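Local coordinates for BepC protein (Bartonella tribocorum, PDB 4WGJ) that probably transfers AMP from ATP onto threonine or tyrosine hydroxyls of target proteins, through its Fic domain, the part contained in this fragment, at residues M98-Y103 with A195-N200; F166-G171 with V178-I183. One frame throughout, in Å; residues are numbered along the deposited sequence.

Interaction 1. Residues M98-Y103 with A195-N200; sequences MRPKGY and AMQYGN. With ANP (phosphoaminophosphonic acid-adenylate ester), chain B.
Tyr103 and Gln197 meet at the adenine end of the nucleotide pocket of the Fic domain, where a loop comes up against the last turn of helix 185-198. Residues Pro100 to Tyr103 form a type II turn. Arg99 NH1 donates a hydrogen bond to Tyr103 O at 2.8 Å, within the guanidinium plane, which closes across the turn from Arg99 to Tyr103. The Tyr103 side chain crosses that of Gln197 at about a right angle, with ring and amide planes 48° apart. Tyr103 CB lies 3.4 Å from Gln197 OE1. At the ring edge, Tyr103 CE1 is 3.5 Å from Tyr198 OH. One face of the Tyr103 ring takes the adenine amino group, with ANP N6 3.2 Å from CD2 and offset toward the rim. Pro100 CB touches the same nitrogen, 3.1 Å from ANP N6. Met196 meets the C2 corner of the base, its SD 3.8 Å from ANP C2. The Gln197 chain bends at chi2 (-61°), and the bend brings its amide to the base. Gln197 NE2 donates to ANP N1 at 3.2 Å with an N-H...N angle of 161°. The amide oxygen accepts from the backbone N of Ala105. This second bond fixes which way round the amide sits, so its NH2 faces the base. N1 is thus read as an acceptor, which suits adenine; guanine carries a hydrogen at N1.

Interaction 2. Residues F166-G171 with V178-I183; sequences FMEKLG and VDFSFI. With GLY (glycine), chain E; GLY (glycine), chain D; EDO (1,2-ethanediol), chain C.
Val178 packs against the helix 159-174 backbone between Met167 and Gly171. Its CB lies 4.0 Å from Met167 O. With CG1 anti to its own backbone N (chi1 178°), that methyl approaches Met167 CB at 4.3 Å. The other methyl, CG2, reaches Met167 O at 3.7 Å and Gly171 CA at 4.0 Å. Gly171 has no side chain, so CG2 meets bare helix backbone there. Beside this, Glu168 CG sits 3.6 Å from Val178 O. Phe180 presents its ring edge to the helix, near Met167 CB and Glu168 CG. No direct hydrogen bond joins the two segments; three waters lie between them. Val178 N gives to one that sits near Glu168 O. Another lies within hydrogen-bonding distance of Glu168 OE1 and Val178 O, though it may not serve both. The third takes a hydrogen bond from Phe180 N at 2.9 Å and gives one to Glu168 OE2. Glu168 OE1 also forms a salt bridge with Arg49, which holds the carboxylate in place. Farther along, Asp179 OD1 accepts from Ser181 N at 2.9 Å, an Asx turn. Val178 ends strand 176-178, which pairs with strand 212-214. Its side chain also touches Phe138 of helix 135-152 and Ile211 of helix 202-211. Met167 continues the packing onto Ala142 and Phe146 of helix 135-152, and Phe180 onto Ile211.

In the fold
Helix 185-198 relates the two contacts: residues 178-183 lead into it, and residues 195-200 form its far end. Both segments of interaction 2 fall in sequence between the two segments of interaction 1. Their centres are 23 Å apart and they do not touch. Interaction 1 is a surface contact, in which the adenine is held between loop and helix end. Interaction 2 is a buried contact, in which aliphatic and aromatic groups pack on a helix and waters sit between Glu168 and the backbone of Val178 and Phe180. Helix 159-174 carries interaction 2 and, through Gly160, Arg161 and Arg164, also binds the nucleotide. Phe180 and Ile183 line a site with a bound glycine.

Interaction 1. Residues M98-Y103 with A195-N200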
loop_
_atom_site.group_PDB
_atom_site.type_symbol
_atom_site.label_atom_id
_atom_site.label_comp_id
_atom_site.label_asym_id
_atom_site.label_seq_id
_atom_site.Cartn_x
_atom_site.Cartn_y
_atom_site.Cartn_z
ATOM N N MET A 98 1.254 8.480 11.552
ATOM C CA MET A 98 1.665 7.115 11.888
ATOM C C MET A 98 3.180 7.047 11.836
ATOM O O MET A 98 3.816 7.606 10.936
ATOM C CB MET A 98 1.059 6.067 10.932
ATOM C CG MET A 98 -0.464 5.975 10.977
ATOM S SD MET A 98 -1.147 4.520 10.119
ATOM C CE MET A 98 -0.763 3.222 11.276
ATOM N N ARG A 99 3.760 6.372 12.815
ATOM C CA ARG A 99 5.205 6.215 12.883
ATOM C C ARG A 99 5.466 4.795 13.353
ATOM O O ARG A 99 4.921 4.378 14.376
ATOM C CB ARG A 99 5.824 7.249 13.833
ATOM C CG ARG A 99 7.316 7.105 14.041
ATOM C CD ARG A 99 7.843 8.180 14.984
ATOM N NE ARG A 99 7.139 8.170 16.263
ATOM C CZ ARG A 99 7.444 7.376 17.286
ATOM N NH1 ARG A 99 8.450 6.515 17.194
ATOM N NH2 ARG A 99 6.740 7.442 18.407
ATOM N N PRO A 100 6.268 4.032 12.595
ATOM C CA PRO A 100 6.555 2.656 13.010
ATOM C C PRO A 100 7.156 2.615 14.416
ATOM O O PRO A 100 8.055 3.403 14.716
ATOM C CB PRO A 100 7.559 2.174 11.962
ATOM C CG PRO A 100 7.331 3.055 10.777
ATOM C CD PRO A 100 6.917 4.383 11.318
ATOM N N LYS A 101 6.647 1.727 15.268
ATOM C CA LYS A 101 7.135 1.628 16.642
ATOM C C LYS A 101 8.629 1.325 16.658
ATOM O O LYS A 101 9.094 0.420 15.964
ATOM C CB LYS A 101 6.371 0.551 17.421
ATOM N N GLY A 102 9.375 2.098 17.437
ATOM C CA GLY A 102 10.801 1.880 17.575
ATOM C C GLY A 102 11.639 2.582 16.525
ATOM O O GLY A 102 12.861 2.412 16.496
ATOM N N TYR A 103 10.991 3.363 15.660
ATOM C CA TYR A 103 11.700 4.120 14.625
ATOM C C TYR A 103 11.378 5.604 14.682
ATOM O O TYR A 103 10.312 5.997 15.149
ATOM C CB TYR A 103 11.378 3.567 13.232
ATOM C CG TYR A 103 12.026 2.231 13.017
ATOM C CD1 TYR A 103 13.341 2.141 12.579
ATOM C CD2 TYR A 103 11.342 1.054 13.292
ATOM C CE1 TYR A 103 13.953 0.910 12.406
ATOM C CE2 TYR A 103 11.942 -0.177 13.119
ATOM C CZ TYR A 103 13.246 -0.244 12.674
ATOM O OH TYR A 103 13.845 -1.468 12.500
ATOM N N ALA A 195 15.243 2.349 3.150
ATOM C CA ALA A 195 14.860 3.495 2.331
ATOM C C ALA A 195 14.304 4.622 3.177
ATOM O O ALA A 195 14.750 5.767 3.075
ATOM C CB ALA A 195 13.834 3.084 1.285
ATOM N N MET A 196 13.321 4.308 4.011
ATOM C CA MET A 196 12.562 5.376 4.652
ATOM C C MET A 196 13.201 5.864 5.945
ATOM O O MET A 196 13.163 7.059 6.252
ATOM C CB MET A 196 11.133 4.918 4.928
ATOM C CG MET A 196 10.261 6.046 5.439
ATOM S SD MET A 196 8.557 5.527 5.637
ATOM C CE MET A 196 8.302 6.028 7.339
ATOM N N GLN A 197 13.779 4.943 6.711
ATOM C CA GLN A 197 14.391 5.320 7.987
ATOM C C GLN A 197 15.822 5.805 7.834
ATOM O O GLN A 197 16.276 6.676 8.596
ATOM C CB GLN A 197 14.365 4.147 8.981
ATOM C CG GLN A 197 12.971 3.671 9.350
ATOM C CD GLN A 197 12.135 4.737 10.010
ATOM O OE1 GLN A 197 12.650 5.568 10.768
ATOM N NE2 GLN A 197 10.833 4.730 9.718
ATOM N N TYR A 198 16.541 5.242 6.869
ATOM C CA TYR A 198 17.984 5.466 6.810
ATOM C C TYR A 198 18.480 6.122 5.522
ATOM O O TYR A 198 19.670 6.406 5.386
ATOM C CB TYR A 198 18.701 4.137 7.044
ATOM C CG TYR A 198 18.325 3.533 8.378
ATOM C CD1 TYR A 198 18.367 4.301 9.537
ATOM C CD2 TYR A 198 17.886 2.218 8.476
ATOM C CE1 TYR A 198 18.011 3.769 10.760
ATOM C CE2 TYR A 198 17.516 1.681 9.702
ATOM C CZ TYR A 198 17.587 2.463 10.839
ATOM O OH TYR A 198 17.232 1.945 12.070
ATOM N N GLY A 199 17.571 6.388 4.593
ATOM C CA GLY A 199 17.929 7.085 3.369
ATOM C C GLY A 199 18.781 6.260 2.425
ATOM O O GLY A 199 19.526 6.804 1.612
ATOM N N ASN A 200 18.665 4.938 2.529
ATOM C CA ASN A 200 19.428 4.011 1.696
ATOM C C ASN A 200 18.501 3.249 0.760
ATOM O O ASN A 200 17.812 2.322 1.194
ATOM C CB ASN A 200 20.206 3.026 2.565
ATOM C CG ASN A 200 20.890 1.934 1.753
ATOM O OD1 ASN A 200 21.139 2.086 0.554
ATOM N ND2 ASN A 200 21.197 0.829 2.410
HETATM P PG ANP B . 2.109 -6.336 4.864
HETATM O O1G ANP B . 1.425 -7.456 3.992
HETATM O O2G ANP B . 3.049 -7.018 5.819
HETATM O O3G ANP B . 2.908 -5.378 3.909
HETATM P PB ANP B . -0.099 -4.372 5.278
HETATM O O1B ANP B . -0.477 -4.736 3.880
HETATM O O2B ANP B . -1.326 -4.330 6.235
HETATM N N3B ANP B . 1.002 -5.500 5.877
HETATM P PA ANP B . 0.750 -2.018 6.559
HETATM O O1A ANP B . 0.965 -2.812 7.799
HETATM O O2A ANP B . -0.273 -0.894 6.651
HETATM O O3A ANP B . 0.489 -2.913 5.269
HETATM O "O5'" ANP B . 2.153 -1.413 6.126
HETATM C "C5'" ANP B . 3.285 -2.309 6.003
HETATM C "C4'" ANP B . 4.393 -1.669 5.205
HETATM O "O4'" ANP B . 5.186 -0.813 6.070
HETATM C "C3'" ANP B . 5.366 -2.677 4.584
HETATM O "O3'" ANP B . 5.722 -2.338 3.247
HETATM C "C2'" ANP B . 6.568 -2.615 5.531
HETATM O "O2'" ANP B . 7.788 -3.000 4.909
HETATM C "C1'" ANP B . 6.553 -1.136 5.903
HETATM N N9 ANP B . 7.287 -0.840 7.132
HETATM C C8 ANP B . 7.338 -1.606 8.269
HETATM N N7 ANP B . 8.100 -1.108 9.213
HETATM C C5 ANP B . 8.588 0.066 8.661
HETATM C C6 ANP B . 9.459 1.060 9.151
HETATM N N6 ANP B . 10.008 1.028 10.367
HETATM N N1 ANP B . 9.745 2.103 8.339
HETATM C C2 ANP B . 9.201 2.136 7.120
HETATM N N3 ANP B . 8.371 1.260 6.550
HETATM C C4 ANP B . 8.100 0.244 7.376
#

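Interaction 2. Residues F166-G171 with V178-I183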
loop_
_atom_site.group_PDB
_atom_site.type_symbol
_atom_site.label_atom_id
_atom_site.label_comp_id
_atom_site.label_asym_id
_atom_site.label_seq_id
_atom_site.Cartn_x
_atom_site.Cartn_y
_atom_site.Cartn_z
ATOM N N PHE A 166 -0.500 -2.258 -6.667
ATOM C CA PHE A 166 -0.317 -1.103 -7.544
ATOM C C PHE A 166 0.885 -1.324 -8.474
ATOM O O PHE A 166 0.826 -1.035 -9.674
ATOM C CB PHE A 166 -0.132 0.156 -6.696
ATOM C CG PHE A 166 -0.117 1.455 -7.472
ATOM C CD1 PHE A 166 1.041 1.900 -8.104
ATOM C CD2 PHE A 166 -1.237 2.279 -7.485
ATOM C CE1 PHE A 166 1.069 3.117 -8.771
ATOM C CE2 PHE A 166 -1.223 3.498 -8.155
ATOM C CZ PHE A 166 -0.068 3.926 -8.793
ATOM N N MET A 167 1.968 -1.856 -7.918
ATOM C CA MET A 167 3.169 -2.100 -8.716
ATOM C C MET A 167 2.969 -3.232 -9.724
ATOM O O MET A 167 3.476 -3.159 -10.841
ATOM C CB MET A 167 4.365 -2.419 -7.816
ATOM C CG MET A 167 4.723 -1.299 -6.819
ATOM S SD MET A 167 4.825 0.340 -7.545
ATOM C CE MET A 167 6.145 0.151 -8.748
ATOM N N GLU A 168 2.258 -4.282 -9.327
ATOM C CA GLU A 168 1.962 -5.362 -10.268
ATOM C C GLU A 168 1.181 -4.827 -11.467
ATOM O O GLU A 168 1.467 -5.184 -12.614
ATOM C CB GLU A 168 1.157 -6.479 -9.606
ATOM C CG GLU A 168 1.868 -7.241 -8.511
ATOM C CD GLU A 168 1.172 -8.561 -8.221
ATOM O OE1 GLU A 168 0.628 -9.174 -9.169
ATOM O OE2 GLU A 168 1.152 -8.982 -7.052
ATOM N N LYS A 169 0.184 -3.983 -11.191
ATOM C CA LYS A 169 -0.675 -3.468 -12.260
ATOM C C LYS A 169 0.086 -2.469 -13.123
ATOM O O LYS A 169 -0.074 -2.443 -14.341
ATOM C CB LYS A 169 -1.948 -2.816 -11.684
ATOM C CG LYS A 169 -2.771 -3.728 -10.769
ATOM C CD LYS A 169 -3.265 -4.977 -11.482
ATOM C CE LYS A 169 -4.252 -4.649 -12.581
ATOM N NZ LYS A 169 -4.706 -5.911 -13.244
ATOM N N LEU A 170 0.914 -1.642 -12.493
ATOM C CA LEU A 170 1.771 -0.724 -13.230
ATOM C C LEU A 170 2.704 -1.503 -14.171
ATOM O O LEU A 170 2.851 -1.153 -15.340
ATOM C CB LEU A 170 2.584 0.146 -12.259
ATOM C CG LEU A 170 3.414 1.270 -12.888
ATOM C CD1 LEU A 170 2.542 2.269 -13.654
ATOM C CD2 LEU A 170 4.238 1.985 -11.797
ATOM N N GLY A 171 3.313 -2.570 -13.662
ATOM C CA GLY A 171 4.151 -3.419 -14.490
ATOM C C GLY A 171 3.371 -4.012 -15.653
ATOM O O GLY A 171 3.834 -3.998 -16.806
ATOM N N VAL A 178 5.926 -7.958 -12.478
ATOM C CA VAL A 178 6.416 -7.651 -11.147
ATOM C C VAL A 178 5.888 -8.728 -10.223
ATOM O O VAL A 178 4.678 -8.838 -10.035
ATOM C CB VAL A 178 5.938 -6.262 -10.681
ATOM C CG1 VAL A 178 6.416 -5.976 -9.250
ATOM C CG2 VAL A 178 6.415 -5.197 -11.659
ATOM N N ASP A 179 6.779 -9.544 -9.671
ATOM C CA ASP A 179 6.350 -10.760 -8.982
ATOM C C ASP A 179 6.936 -10.818 -7.581
ATOM O O ASP A 179 8.142 -10.996 -7.424
ATOM C CB ASP A 179 6.763 -11.994 -9.805
ATOM C CG ASP A 179 6.509 -13.302 -9.081
ATOM O OD1 ASP A 179 5.671 -13.338 -8.160
ATOM O OD2 ASP A 179 7.152 -14.306 -9.442
ATOM N N PHE A 180 6.087 -10.649 -6.568
ATOM C CA PHE A 180 6.549 -10.648 -5.187
ATOM C C PHE A 180 6.510 -12.028 -4.517
ATOM O O PHE A 180 6.783 -12.124 -3.315
ATOM C CB PHE A 180 5.707 -9.680 -4.339
ATOM C CG PHE A 180 5.870 -8.224 -4.709
ATOM C CD1 PHE A 180 6.903 -7.464 -4.172
ATOM C CD2 PHE A 180 4.969 -7.609 -5.570
ATOM C CE1 PHE A 180 7.042 -6.118 -4.493
ATOM C CE2 PHE A 180 5.101 -6.254 -5.898
ATOM C CZ PHE A 180 6.139 -5.513 -5.363
ATOM N N SER A 181 6.196 -13.083 -5.275
ATOM C CA SER A 181 5.872 -14.364 -4.645
ATOM C C SER A 181 6.991 -14.959 -3.778
ATOM O O SER A 181 6.694 -15.662 -2.809
ATOM C CB SER A 181 5.444 -15.389 -5.704
ATOM O OG SER A 181 6.479 -15.688 -6.618
ATOM N N PHE A 182 8.253 -14.678 -4.083
ATOM C CA PHE A 182 9.329 -15.290 -3.298
ATOM C C PHE A 182 9.997 -14.271 -2.379
ATOM O O PHE A 182 11.107 -14.501 -1.888
ATOM C CB PHE A 182 10.399 -15.922 -4.203
ATOM C CG PHE A 182 9.944 -17.161 -4.935
ATOM C CD1 PHE A 182 9.487 -18.268 -4.241
ATOM C CD2 PHE A 182 9.988 -17.214 -6.311
ATOM C CE1 PHE A 182 9.079 -19.412 -4.916
ATOM C CE2 PHE A 182 9.581 -18.359 -6.992
ATOM C CZ PHE A 182 9.128 -19.447 -6.290
ATOM N N ILE A 183 9.318 -13.147 -2.154
ATOM C CA ILE A 183 9.868 -12.084 -1.309
ATOM C C ILE A 183 9.339 -12.224 0.109
ATOM O O ILE A 183 8.141 -12.056 0.355
ATOM C CB ILE A 183 9.517 -10.685 -1.844
ATOM C CG1 ILE A 183 10.057 -10.503 -3.264
ATOM C CG2 ILE A 183 10.086 -9.616 -0.918
ATOM C CD1 ILE A 183 11.520 -10.880 -3.419
HETATM N N GLY E . 7.681 -15.622 3.033
HETATM C CA GLY E . 6.910 -16.364 2.052
HETATM C C GLY E . 7.071 -15.843 0.637
HETATM O O GLY E . 7.457 -16.583 -0.271
HETATM O OXT GLY E . 6.804 -14.673 0.359
HETATM N N GLY D . 5.439 -9.117 3.232
HETATM C CA GLY D . 5.477 -10.165 2.228
HETATM C C GLY D . 5.894 -9.634 0.871
HETATM O O GLY D . 5.963 -10.361 -0.121
HETATM O OXT GLY D . 6.175 -8.444 0.734
HETATM C C1 EDO C . 10.680 -13.599 -8.220
HETATM O O1 EDO C . 10.104 -12.597 -9.069
HETATM C C2 EDO C . 10.676 -13.102 -6.779
HETATM O O2 EDO C . 9.338 -13.129 -6.265
HETATM O O HOH W 1 3.078 -7.301 -13.225
HETATM O O HOH W 2 3.205 -10.965 -6.834
HETATM O O HOH W 3 2.046 -9.672 -11.359
#